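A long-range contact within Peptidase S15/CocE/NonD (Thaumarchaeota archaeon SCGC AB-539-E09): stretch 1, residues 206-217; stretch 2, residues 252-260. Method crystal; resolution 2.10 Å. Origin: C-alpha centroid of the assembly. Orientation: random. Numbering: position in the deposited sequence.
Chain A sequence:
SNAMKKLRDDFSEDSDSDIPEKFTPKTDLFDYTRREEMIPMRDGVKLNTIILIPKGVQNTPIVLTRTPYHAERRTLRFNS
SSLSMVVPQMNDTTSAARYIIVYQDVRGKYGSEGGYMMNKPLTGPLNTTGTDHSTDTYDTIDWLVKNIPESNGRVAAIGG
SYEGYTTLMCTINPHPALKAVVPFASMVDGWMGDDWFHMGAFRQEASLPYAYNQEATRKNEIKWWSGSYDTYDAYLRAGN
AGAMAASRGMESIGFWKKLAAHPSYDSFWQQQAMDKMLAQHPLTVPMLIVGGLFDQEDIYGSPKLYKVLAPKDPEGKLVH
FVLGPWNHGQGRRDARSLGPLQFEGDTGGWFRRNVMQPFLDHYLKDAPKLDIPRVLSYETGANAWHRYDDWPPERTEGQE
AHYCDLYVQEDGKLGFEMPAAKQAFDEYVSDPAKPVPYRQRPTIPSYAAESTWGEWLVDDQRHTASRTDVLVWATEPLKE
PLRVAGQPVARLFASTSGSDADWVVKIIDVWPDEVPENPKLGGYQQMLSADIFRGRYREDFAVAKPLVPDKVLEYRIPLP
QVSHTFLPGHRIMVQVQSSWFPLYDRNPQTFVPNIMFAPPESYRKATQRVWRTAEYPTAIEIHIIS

Stretch 1 206-217: ASLPYAYNQEAT
Stretch 2 (252-260) SIGFWKKLA

Stretch 1 opens inside a helix that begins earlier in the chain; phi/psi values from Leu208 to Asn213 lie near -62/-45. The helix is kinked where the N atoms of Pro209 and Tyr210 lack bonds to the preceding turn; proline has no amide hydrogen to give. Regular i to i-4 bonding follows, from Ala211 N to Ser207 O (2.9 Å) through Gln214 N to Tyr210 O (3.0 Å). Glu215 (-124/-5) departs from the helical mean, and its N makes a weak bond to Ala211 O at 2.9 Å. Thr217 is extended at -135/163.

In stretch 2, Ile253 (-79/117) is the N-cap residue, and the helix runs from Gly254 onward past Ala260. Its first turn is loosely closed, with a weak bond from Lys257 N to Ile253 O at 3.3 Å, whereas Leu259 N to Phe255 O measures 2.9 Å. The two helix axes approach to 9.5 Å, with 148° between their N-to-C directions, so the packing is roughly antiparallel. The register is fixed by two CA pairs, Ala211 CA to Phe255 CA and Glu215 CA to Ile253 CA, each 6.3 Å. Together the stretches bury 426 Å².

The polar link is a single hydrogen bond, from Phe255 N to Glu215 OE1, 2.9 Å long with an N-H...O angle of 158°. A backbone amide in the first turn of a helix has no carbonyl of an earlier turn to bind, and the carboxylate supplies the acceptor. Glu215 reaches it with chi1 m (-59°), chi2 t (-164°) and chi3 -22°, its CA-to-CB bond pointing toward stretch 2. Glu215 OE1 also lies 3.8 Å from Gly254 N, too far to count as a second hydrogen bond; an ideal CB on Gly254 would sit 4.0 Å from Glu215 OE1, so the approach does not depend on the glycine.

Ile253 has the largest covered area, 94 Å², and points toward stretch 1 with chi1 m (-73°) and chi2 t (151°). Its branched side chain meets three neighbours: Ile253 CG2 lies 4.3 Å from Ala211 CB and 3.4 Å from Glu215 OE1, while Ile253 CD1 is 3.9 Å from Tyr212 CD2, obliquely placed to that ring. Tyr212 (chi1 t, -169°; chi2 -88°) has its CA-to-CB bond pointing away, yet its ring still makes this contact.

Ala211 points toward stretch 2, and its small methyl suits the close backbone register. Ala211 CB meets the edge of the Phe255 ring, near its plane, at 4.3 Å from Phe255 CD2. Phe255 (chi1 t, -167°; chi2 52°) starts toward stretch 1, but its end leads away.

Farther along, Leu208 (chi1 m, chi2 t) and Trp256 (chi1 t, 165°; chi2 -116°) both leave their backbones sideways and converge at their ends, with Leu208 CD2 3.6 Å from Trp256 CE3. Leu259 (m, t) points toward stretch 1, and its CD1 lies 4.1 Å from Ser207 CB. Ser207 (chi1 m, -57°) is buried, but its OG is hydrogen-bonded elsewhere in the structure.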

ATOM      1  N   ALA A 206      -3.713 -28.302  -6.145  1.00 17.51           N
ATOM      2  CA  ALA A 206      -4.976 -28.207  -5.419  1.00 17.25           C
ATOM      3  C   ALA A 206      -5.338 -29.526  -4.735  1.00 20.80           C
ATOM      4  O   ALA A 206      -6.136 -29.521  -3.796  1.00 21.26           O
ATOM      5  CB  ALA A 206      -6.091 -27.794  -6.370  1.00 18.00           C
ATOM      6  N   SER A 207      -4.757 -30.655  -5.191  1.00 15.70           N
ATOM      7  CA  SER A 207      -5.110 -31.965  -4.656  1.00 15.17           C
ATOM      8  C   SER A 207      -4.200 -32.449  -3.522  1.00 18.65           C
ATOM      9  O   SER A 207      -4.709 -32.758  -2.446  1.00 18.12           O
ATOM     10  CB  SER A 207      -5.139 -33.008  -5.769  1.00 17.44           C
ATOM     11  OG  SER A 207      -6.040 -32.634  -6.798  1.00 20.93           O
ATOM     12  N   LEU A 208      -2.876 -32.571  -3.773  1.00 15.77           N
ATOM     13  CA  LEU A 208      -1.910 -33.138  -2.814  1.00 15.92           C
ATOM     14  C   LEU A 208      -1.873 -32.402  -1.447  1.00 18.74           C
ATOM     15  O   LEU A 208      -2.083 -33.074  -0.437  1.00 17.44           O
ATOM     16  CB  LEU A 208      -0.492 -33.238  -3.412  1.00 16.40           C
ATOM     17  CG  LEU A 208      -0.325 -34.124  -4.658  1.00 21.95           C
ATOM     18  CD1 LEU A 208       1.113 -34.125  -5.128  1.00 22.03           C
ATOM     19  CD2 LEU A 208      -0.771 -35.551  -4.390  1.00 25.94           C
ATOM     20  N   PRO A 209      -1.643 -31.056  -1.360  1.00 15.44           N
ATOM     21  CA  PRO A 209      -1.631 -30.404  -0.031  1.00 15.46           C
ATOM     22  C   PRO A 209      -2.972 -30.512   0.700  1.00 19.39           C
ATOM     23  O   PRO A 209      -2.988 -30.701   1.916  1.00 19.08           O
ATOM     24  CB  PRO A 209      -1.290 -28.941  -0.349  1.00 17.11           C
ATOM     25  CG  PRO A 209      -0.652 -28.978  -1.697  1.00 21.41           C
ATOM     26  CD  PRO A 209      -1.350 -30.080  -2.428  1.00 16.97           C
ATOM     27  N   TYR A 210      -4.092 -30.428  -0.047  1.00 15.73           N
ATOM     28  CA  TYR A 210      -5.446 -30.513   0.508  1.00 15.11           C
ATOM     29  C   TYR A 210      -5.738 -31.912   1.071  1.00 17.93           C
ATOM     30  O   TYR A 210      -6.257 -32.014   2.182  1.00 16.74           O
ATOM     31  CB  TYR A 210      -6.492 -30.120  -0.545  1.00 15.97           C
ATOM     32  CG  TYR A 210      -7.919 -30.194  -0.050  1.00 17.67           C
ATOM     33  CD1 TYR A 210      -8.692 -31.334  -0.260  1.00 19.44           C
ATOM     34  CD2 TYR A 210      -8.513 -29.111   0.593  1.00 18.22           C
ATOM     35  CE1 TYR A 210     -10.007 -31.407   0.189  1.00 19.70           C
ATOM     36  CE2 TYR A 210      -9.833 -29.171   1.038  1.00 19.01           C
ATOM     37  CZ  TYR A 210     -10.577 -30.320   0.831  1.00 25.16           C
ATOM     38  OH  TYR A 210     -11.877 -30.388   1.258  1.00 25.97           O
ATOM     39  N   ALA A 211      -5.414 -32.985   0.312  1.00 15.18           N
ATOM     40  CA  ALA A 211      -5.612 -34.359   0.788  1.00 15.30           C
ATOM     41  C   ALA A 211      -4.757 -34.617   2.034  1.00 18.55           C
ATOM     42  O   ALA A 211      -5.235 -35.229   2.981  1.00 18.41           O
ATOM     43  CB  ALA A 211      -5.270 -35.360  -0.309  1.00 16.40           C
ATOM     44  N   TYR A 212      -3.526 -34.069   2.063  1.00 14.43           N
ATOM     45  CA  TYR A 212      -2.607 -34.188   3.196  1.00 13.90           C
ATOM     46  C   TYR A 212      -3.187 -33.519   4.440  1.00 17.73           C
ATOM     47  O   TYR A 212      -3.294 -34.161   5.472  1.00 17.87           O
ATOM     48  CB  TYR A 212      -1.246 -33.560   2.840  1.00 14.14           C
ATOM     49  CG  TYR A 212      -0.138 -33.851   3.830  1.00 14.43           C
ATOM     50  CD1 TYR A 212       0.068 -33.031   4.937  1.00 16.12           C
ATOM     51  CD2 TYR A 212       0.757 -34.894   3.616  1.00 15.14           C
ATOM     52  CE1 TYR A 212       1.111 -33.271   5.831  1.00 17.54           C
ATOM     53  CE2 TYR A 212       1.811 -35.138   4.497  1.00 16.22           C
ATOM     54  CZ  TYR A 212       1.983 -34.325   5.605  1.00 22.91           C
ATOM     55  OH  TYR A 212       3.015 -34.566   6.480  1.00 23.90           O
ATOM     56  N   ASN A 213      -3.563 -32.227   4.334  1.00 14.50           N
ATOM     57  CA  ASN A 213      -4.092 -31.429   5.444  1.00 14.25           C
ATOM     58  C   ASN A 213      -5.399 -31.992   6.005  1.00 17.96           C
ATOM     59  O   ASN A 213      -5.515 -32.157   7.216  1.00 18.63           O
ATOM     60  CB  ASN A 213      -4.288 -29.960   5.005  1.00 14.00           C
ATOM     61  CG  ASN A 213      -2.997 -29.225   4.743  1.00 29.94           C
ATOM     62  OD1 ASN A 213      -1.939 -29.571   5.268  1.00 23.74           O
ATOM     63  ND2 ASN A 213      -3.051 -28.190   3.915  1.00 22.86           N
ATOM     64  N   GLN A 214      -6.362 -32.310   5.137  1.00 14.26           N
ATOM     65  CA  GLN A 214      -7.670 -32.823   5.550  1.00 14.00           C
ATOM     66  C   GLN A 214      -7.653 -34.310   5.956  1.00 18.16           C
ATOM     67  O   GLN A 214      -8.603 -34.761   6.605  1.00 17.80           O
ATOM     68  CB  GLN A 214      -8.708 -32.627   4.419  1.00 15.01           C
ATOM     69  CG  GLN A 214      -9.009 -31.162   4.067  1.00 20.72           C
ATOM     70  CD  GLN A 214      -9.746 -30.431   5.163  1.00 27.42           C
ATOM     71  OE1 GLN A 214      -9.218 -29.508   5.780  1.00 22.98           O
ATOM     72  NE2 GLN A 214     -10.986 -30.817   5.416  1.00 17.22           N
ATOM     73  N   GLU A 215      -6.624 -35.092   5.545  1.00 15.22           N
ATOM     74  CA  GLU A 215      -6.660 -36.537   5.821  1.00 15.54           C
ATOM     75  C   GLU A 215      -5.467 -37.117   6.603  1.00 20.77           C
ATOM     76  O   GLU A 215      -5.515 -38.305   6.942  1.00 21.19           O
ATOM     77  CB  GLU A 215      -6.848 -37.330   4.530  1.00 16.67           C
ATOM     78  CG  GLU A 215      -8.127 -36.975   3.800  1.00 21.24           C
ATOM     79  CD  GLU A 215      -8.546 -37.966   2.741  1.00 28.97           C
ATOM     80  OE1 GLU A 215      -7.677 -38.721   2.247  1.00 18.22           O
ATOM     81  OE2 GLU A 215      -9.757 -38.019   2.437  1.00 23.12           O
ATOM     82  N   ALA A 216      -4.421 -36.321   6.913  1.00 17.20           N
ATOM     83  CA  ALA A 216      -3.324 -36.860   7.734  1.00 17.55           C
ATOM     84  C   ALA A 216      -3.844 -37.144   9.153  1.00 20.88           C
ATOM     85  O   ALA A 216      -3.584 -38.215   9.701  1.00 20.26           O
ATOM     86  CB  ALA A 216      -2.150 -35.889   7.778  1.00 18.26           C
ATOM     87  N   THR A 217      -4.646 -36.207   9.704  1.00 16.76           N
ATOM     88  CA  THR A 217      -5.278 -36.332  11.022  1.00 16.69           C
ATOM     89  C   THR A 217      -6.752 -35.914  10.960  1.00 18.98           C
ATOM     90  O   THR A 217      -7.163 -35.206  10.036  1.00 17.63           O
ATOM     91  CB  THR A 217      -4.539 -35.493  12.082  1.00 26.37           C
ATOM     92  OG1 THR A 217      -4.426 -34.144  11.627  1.00 25.39           O
ATOM     93  CG2 THR A 217      -3.176 -36.061  12.448  1.00 25.42           C
ATOM     94  N   SER A 252      -0.307 -43.769   2.826  1.00 21.05           N
ATOM     95  CA  SER A 252      -1.388 -44.202   3.724  1.00 21.34           C
ATOM     96  C   SER A 252      -2.628 -43.267   3.689  1.00 24.80           C
ATOM     97  O   SER A 252      -3.656 -43.600   4.291  1.00 24.93           O
ATOM     98  CB  SER A 252      -0.870 -44.319   5.156  1.00 25.54           C
ATOM     99  OG  SER A 252      -0.416 -43.066   5.643  1.00 35.13           O
ATOM    100  N   ILE A 253      -2.532 -42.110   3.001  1.00 20.08           N
ATOM    101  CA  ILE A 253      -3.656 -41.166   2.886  1.00 19.00           C
ATOM    102  C   ILE A 253      -4.622 -41.694   1.801  1.00 22.08           C
ATOM    103  O   ILE A 253      -4.227 -41.865   0.647  1.00 21.51           O
ATOM    104  CB  ILE A 253      -3.157 -39.710   2.635  1.00 21.20           C
ATOM    105  CG1 ILE A 253      -2.540 -39.124   3.933  1.00 21.19           C
ATOM    106  CG2 ILE A 253      -4.289 -38.804   2.109  1.00 21.55           C
ATOM    107  CD1 ILE A 253      -1.475 -38.095   3.725  1.00 26.00           C
ATOM    108  N   GLY A 254      -5.850 -42.001   2.226  1.00 18.72           N
ATOM    109  CA  GLY A 254      -6.900 -42.619   1.417  1.00 18.78           C
ATOM    110  C   GLY A 254      -7.254 -41.979   0.090  1.00 22.26           C
ATOM    111  O   GLY A 254      -7.392 -42.691  -0.911  1.00 21.65           O
ATOM    112  N   PHE A 255      -7.447 -40.641   0.065  1.00 18.39           N
ATOM    113  CA  PHE A 255      -7.834 -39.964  -1.175  1.00 17.59           C
ATOM    114  C   PHE A 255      -6.709 -39.974  -2.214  1.00 21.22           C
ATOM    115  O   PHE A 255      -7.013 -40.043  -3.405  1.00 21.13           O
ATOM    116  CB  PHE A 255      -8.343 -38.533  -0.933  1.00 18.89           C
ATOM    117  CG  PHE A 255      -9.032 -37.932  -2.138  1.00 20.25           C
ATOM    118  CD1 PHE A 255     -10.054 -38.616  -2.792  1.00 23.72           C
ATOM    119  CD2 PHE A 255      -8.644 -36.691  -2.634  1.00 22.09           C
ATOM    120  CE1 PHE A 255     -10.682 -38.064  -3.913  1.00 24.42           C
ATOM    121  CE2 PHE A 255      -9.272 -36.142  -3.756  1.00 24.36           C
ATOM    122  CZ  PHE A 255     -10.285 -36.833  -4.388  1.00 22.77           C
ATOM    123  N   TRP A 256      -5.422 -39.950  -1.782  1.00 17.66           N
ATOM    124  CA  TRP A 256      -4.297 -40.046  -2.724  1.00 17.61           C
ATOM    125  C   TRP A 256      -4.285 -41.432  -3.384  1.00 21.22           C
ATOM    126  O   TRP A 256      -4.062 -41.533  -4.594  1.00 20.73           O
ATOM    127  CB  TRP A 256      -2.939 -39.753  -2.050  1.00 16.50           C
ATOM    128  CG  TRP A 256      -1.750 -40.176  -2.875  1.00 17.72           C
ATOM    129  CD1 TRP A 256      -0.827 -41.125  -2.551  1.00 21.04           C
ATOM    130  CD2 TRP A 256      -1.439 -39.755  -4.215  1.00 17.41           C
ATOM    131  NE1 TRP A 256       0.073 -41.284  -3.580  1.00 20.58           N
ATOM    132  CE2 TRP A 256      -0.289 -40.468  -4.622  1.00 21.66           C
ATOM    133  CE3 TRP A 256      -2.021 -38.842  -5.113  1.00 18.41           C
ATOM    134  CZ2 TRP A 256       0.313 -40.269  -5.871  1.00 20.96           C
ATOM    135  CZ3 TRP A 256      -1.424 -38.645  -6.350  1.00 19.90           C
ATOM    136  CH2 TRP A 256      -0.274 -39.357  -6.720  1.00 20.83           C
ATOM    137  N   LYS A 257      -4.562 -42.491  -2.589  1.00 17.49           N
ATOM    138  CA  LYS A 257      -4.651 -43.873  -3.075  1.00 17.64           C
ATOM    139  C   LYS A 257      -5.742 -43.976  -4.145  1.00 21.28           C
ATOM    140  O   LYS A 257      -5.530 -44.624  -5.163  1.00 21.10           O
ATOM    141  CB  LYS A 257      -4.932 -44.848  -1.917  1.00 20.10           C
ATOM    142  CG  LYS A 257      -3.805 -44.923  -0.886  1.00 30.72           C
ATOM    143  CD  LYS A 257      -4.169 -45.822   0.299  1.00 38.95           C
ATOM    144  CE  LYS A 257      -3.691 -47.246   0.130  1.00 49.30           C
ATOM    145  NZ  LYS A 257      -2.216 -47.363   0.277  1.00 59.12           N
ATOM    146  N   LYS A 258      -6.871 -43.262  -3.945  1.00 17.85           N
ATOM    147  CA  LYS A 258      -7.983 -43.199  -4.901  1.00 17.49           C
ATOM    148  C   LYS A 258      -7.577 -42.438  -6.179  1.00 21.16           C
ATOM    149  O   LYS A 258      -7.882 -42.895  -7.279  1.00 20.25           O
ATOM    150  CB  LYS A 258      -9.212 -42.534  -4.260  1.00 19.23           C
ATOM    151  CG  LYS A 258      -9.871 -43.372  -3.166  1.00 21.71           C
ATOM    152  CD  LYS A 258     -10.865 -42.545  -2.364  1.00 23.24           C
ATOM    153  CE  LYS A 258     -11.493 -43.337  -1.245  1.00 31.88           C
ATOM    154  NZ  LYS A 258     -12.303 -42.471  -0.348  1.00 37.95           N
ATOM    155  N   LEU A 259      -6.880 -41.281  -6.027  1.00 18.43           N
ATOM    156  CA  LEU A 259      -6.424 -40.456  -7.159  1.00 18.27           C
ATOM    157  C   LEU A 259      -5.420 -41.216  -8.037  1.00 21.75           C
ATOM    158  O   LEU A 259      -5.542 -41.195  -9.265  1.00 21.20           O
ATOM    159  CB  LEU A 259      -5.793 -39.132  -6.667  1.00 18.12           C
ATOM    160  CG  LEU A 259      -6.740 -38.080  -6.072  1.00 22.83           C
ATOM    161  CD1 LEU A 259      -5.962 -37.041  -5.273  1.00 22.61           C
ATOM    162  CD2 LEU A 259      -7.568 -37.393  -7.154  1.00 25.54           C
ATOM    163  N   ALA A 260      -4.440 -41.899  -7.401  1.00 18.00           N
ATOM    164  CA  ALA A 260      -3.403 -42.670  -8.094  1.00 18.15           C
ATOM    165  C   ALA A 260      -3.975 -43.921  -8.776  1.00 21.98           C
ATOM    166  O   ALA A 260      -3.515 -44.276  -9.863  1.00 21.96           O
ATOM    167  CB  ALA A 260      -2.305 -43.066  -7.116  1.00 19.03           C
TER